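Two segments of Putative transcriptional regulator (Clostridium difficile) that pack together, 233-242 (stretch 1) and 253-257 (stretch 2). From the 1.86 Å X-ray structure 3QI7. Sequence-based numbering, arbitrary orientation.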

# COMPACT_ATOMS: atom_id res chain seq x y z
N ASN A 233 -2.66 -0.16 -13.60
CA ASN A 233 -1.79 0.99 -13.30
C ASN A 233 -2.60 2.31 -13.25
O ASN A 233 -3.79 2.36 -13.62
CB ASN A 233 -0.61 1.08 -14.29
CG ASN A 233 -1.08 1.12 -15.75
OD1 ASN A 233 -1.88 1.98 -16.13
ND2 ASN A 233 -0.60 0.16 -16.56
N GLU A 234 -1.93 3.36 -12.81
CA GLU A 234 -2.60 4.61 -12.52
C GLU A 234 -3.12 5.24 -13.81
O GLU A 234 -4.13 5.94 -13.80
CB GLU A 234 -1.65 5.58 -11.83
CG GLU A 234 -1.22 5.17 -10.45
CD GLU A 234 -0.20 6.14 -9.83
OE1 GLU A 234 0.32 7.02 -10.56
OE2 GLU A 234 0.05 6.03 -8.62
N TYR A 235 -2.41 5.01 -14.91
CA TYR A 235 -2.82 5.57 -16.20
C TYR A 235 -4.16 4.94 -16.62
O TYR A 235 -5.10 5.65 -17.00
CB TYR A 235 -1.74 5.37 -17.28
CG TYR A 235 -2.09 6.08 -18.58
CD1 TYR A 235 -1.80 7.43 -18.76
CD2 TYR A 235 -2.75 5.41 -19.60
CE1 TYR A 235 -2.16 8.10 -19.94
CE2 TYR A 235 -3.11 6.07 -20.78
CZ TYR A 235 -2.81 7.42 -20.94
OH TYR A 235 -3.16 8.05 -22.11
N MSE A 236 -4.27 3.62 -16.48
CA MSE A 236 -5.54 2.92 -16.72
C MSE A 236 -6.62 3.39 -15.75
O MSE A 236 -7.78 3.57 -16.18
CB MSE A 236 -5.40 1.38 -16.60
CG MSE A 236 -4.53 0.80 -17.64
SE MSE A 236 -4.84 -1.08 -17.76
CE MSE A 236 -3.27 -1.57 -18.78
N ASP A 237 -6.24 3.58 -14.47
CA ASP A 237 -7.20 4.00 -13.45
C ASP A 237 -7.84 5.33 -13.86
O ASP A 237 -9.05 5.53 -13.71
CB ASP A 237 -6.54 4.23 -12.08
CG ASP A 237 -6.12 2.93 -11.40
OD1 ASP A 237 -6.75 1.87 -11.64
OD2 ASP A 237 -5.14 3.02 -10.63
N GLU A 238 -7.02 6.22 -14.37
CA GLU A 238 -7.51 7.53 -14.80
C GLU A 238 -8.57 7.45 -15.92
O GLU A 238 -9.65 8.07 -15.84
CB GLU A 238 -6.32 8.41 -15.24
CG GLU A 238 -6.73 9.92 -15.38
CD GLU A 238 -5.58 10.86 -15.78
OE1 GLU A 238 -4.80 10.53 -16.72
OE2 GLU A 238 -5.46 11.96 -15.17
N VAL A 239 -8.24 6.69 -16.96
CA VAL A 239 -9.15 6.46 -18.10
C VAL A 239 -10.44 5.78 -17.60
O VAL A 239 -11.54 6.20 -17.96
CB VAL A 239 -8.49 5.57 -19.19
CG1 VAL A 239 -9.52 5.13 -20.23
CG2 VAL A 239 -7.27 6.29 -19.82
N ILE A 240 -10.29 4.76 -16.74
CA ILE A 240 -11.43 3.98 -16.22
C ILE A 240 -12.39 4.78 -15.32
O ILE A 240 -13.61 4.64 -15.44
CB ILE A 240 -10.93 2.72 -15.47
CG1 ILE A 240 -10.36 1.74 -16.48
CG2 ILE A 240 -12.06 2.02 -14.67
CD1 ILE A 240 -9.46 0.68 -15.88
N LEU A 241 -11.82 5.54 -14.39
CA LEU A 241 -12.61 6.38 -13.49
C LEU A 241 -13.31 7.51 -14.26
O LEU A 241 -14.47 7.81 -14.03
CB LEU A 241 -11.73 6.93 -12.39
CG LEU A 241 -11.38 5.94 -11.27
CD1 LEU A 241 -10.32 6.53 -10.34
CD2 LEU A 241 -12.63 5.50 -10.48
N THR A 242 -12.58 8.16 -15.17
CA THR A 242 -13.16 9.18 -16.03
C THR A 242 -14.37 8.66 -16.81
O THR A 242 -15.42 9.28 -16.81
CB THR A 242 -12.10 9.75 -16.97
OG1 THR A 242 -11.01 10.25 -16.19
CG2 THR A 242 -12.67 10.88 -17.87
N GLU A 253 -12.18 -0.85 -6.99
CA GLU A 253 -10.82 -0.42 -6.62
C GLU A 253 -9.94 0.06 -7.79
O GLU A 253 -9.95 -0.51 -8.88
CB GLU A 253 -10.06 -1.58 -5.90
CG GLU A 253 -10.74 -2.11 -4.66
CD GLU A 253 -9.93 -3.19 -3.95
OE1 GLU A 253 -9.06 -3.77 -4.61
OE2 GLU A 253 -10.18 -3.47 -2.76
N GLN A 254 -9.10 1.06 -7.53
CA GLN A 254 -7.96 1.37 -8.40
C GLN A 254 -6.97 0.18 -8.37
O GLN A 254 -7.00 -0.64 -7.45
CB GLN A 254 -7.22 2.59 -7.89
CG GLN A 254 -8.05 3.91 -7.86
CD GLN A 254 -7.67 4.81 -6.70
OE1 GLN A 254 -8.07 4.57 -5.56
NE2 GLN A 254 -6.85 5.82 -6.98
N SER A 255 -6.08 0.16 -9.35
CA SER A 255 -4.93 -0.74 -9.37
C SER A 255 -4.35 -0.91 -7.96
O SER A 255 -4.15 -2.03 -7.48
CB SER A 255 -3.88 -0.22 -10.37
OG SER A 255 -3.48 1.12 -10.13
N ASN A 256 -4.09 0.22 -7.32
CA ASN A 256 -3.78 0.27 -5.89
C ASN A 256 -4.62 1.38 -5.26
O ASN A 256 -4.44 2.52 -5.63
CB ASN A 256 -2.31 0.55 -5.67
CG ASN A 256 -1.46 -0.66 -5.99
OD1 ASN A 256 -1.47 -1.64 -5.24
ND2 ASN A 256 -0.81 -0.63 -7.13
N PRO A 257 -5.54 1.04 -4.35
CA PRO A 257 -6.40 2.08 -3.75
C PRO A 257 -5.63 3.23 -3.11
O PRO A 257 -4.71 3.02 -2.34
CB PRO A 257 -7.19 1.32 -2.69
CG PRO A 257 -7.28 -0.09 -3.24
CD PRO A 257 -5.91 -0.30 -3.86
O HOH W 1 -4.76 5.42 -9.30
O HOH W 2 -8.99 0.09 -11.71

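How do the two stretches meet? The first turns of a helix, 234-242, lie against an irregular segment, and contact is modest, burying 201 Å² in all. Backbones come close at Asn 233 and Ser 255, with CA atoms 5.3 Å apart, and at Asp 237 and Gln 254, at 5.7 Å.

What holds them together? The CA-to-CB bond of Asp 237 points toward the second stretch, and its carboxylate accepts two direct hydrogen bonds from Ser 255: backbone N to OD1 at 2.9 Å, nearly straight at 169°, and the hydroxyl OG to OD2 at 2.6 Å. One residue thus offers both its donors to one acidic group, a good match for a buried negative charge.

Is the carboxylate satisfied further? Each oxygen also accepts from a water. Water 1 donates to Asp 237 OD2 (2.8 Å) and accepts from Gln 254 NE2 (3.1 Å); water 2 donates to Asp 237 OD1 (2.9 Å) and to Glu 253 O (3.0 Å), extending the link along the loop.

What surrounds this polar center? Asn 233 caps the helix, its OD1 accepting from Met 236 N at 2.9 Å, so its OD1 is satisfied within its own stretch, while its CA-to-CB bond points away from the other. One turn beyond Asp 237, Leu 241 CD1 packs against Gln 254 CG at 4.3 Å, a purely apolar touch.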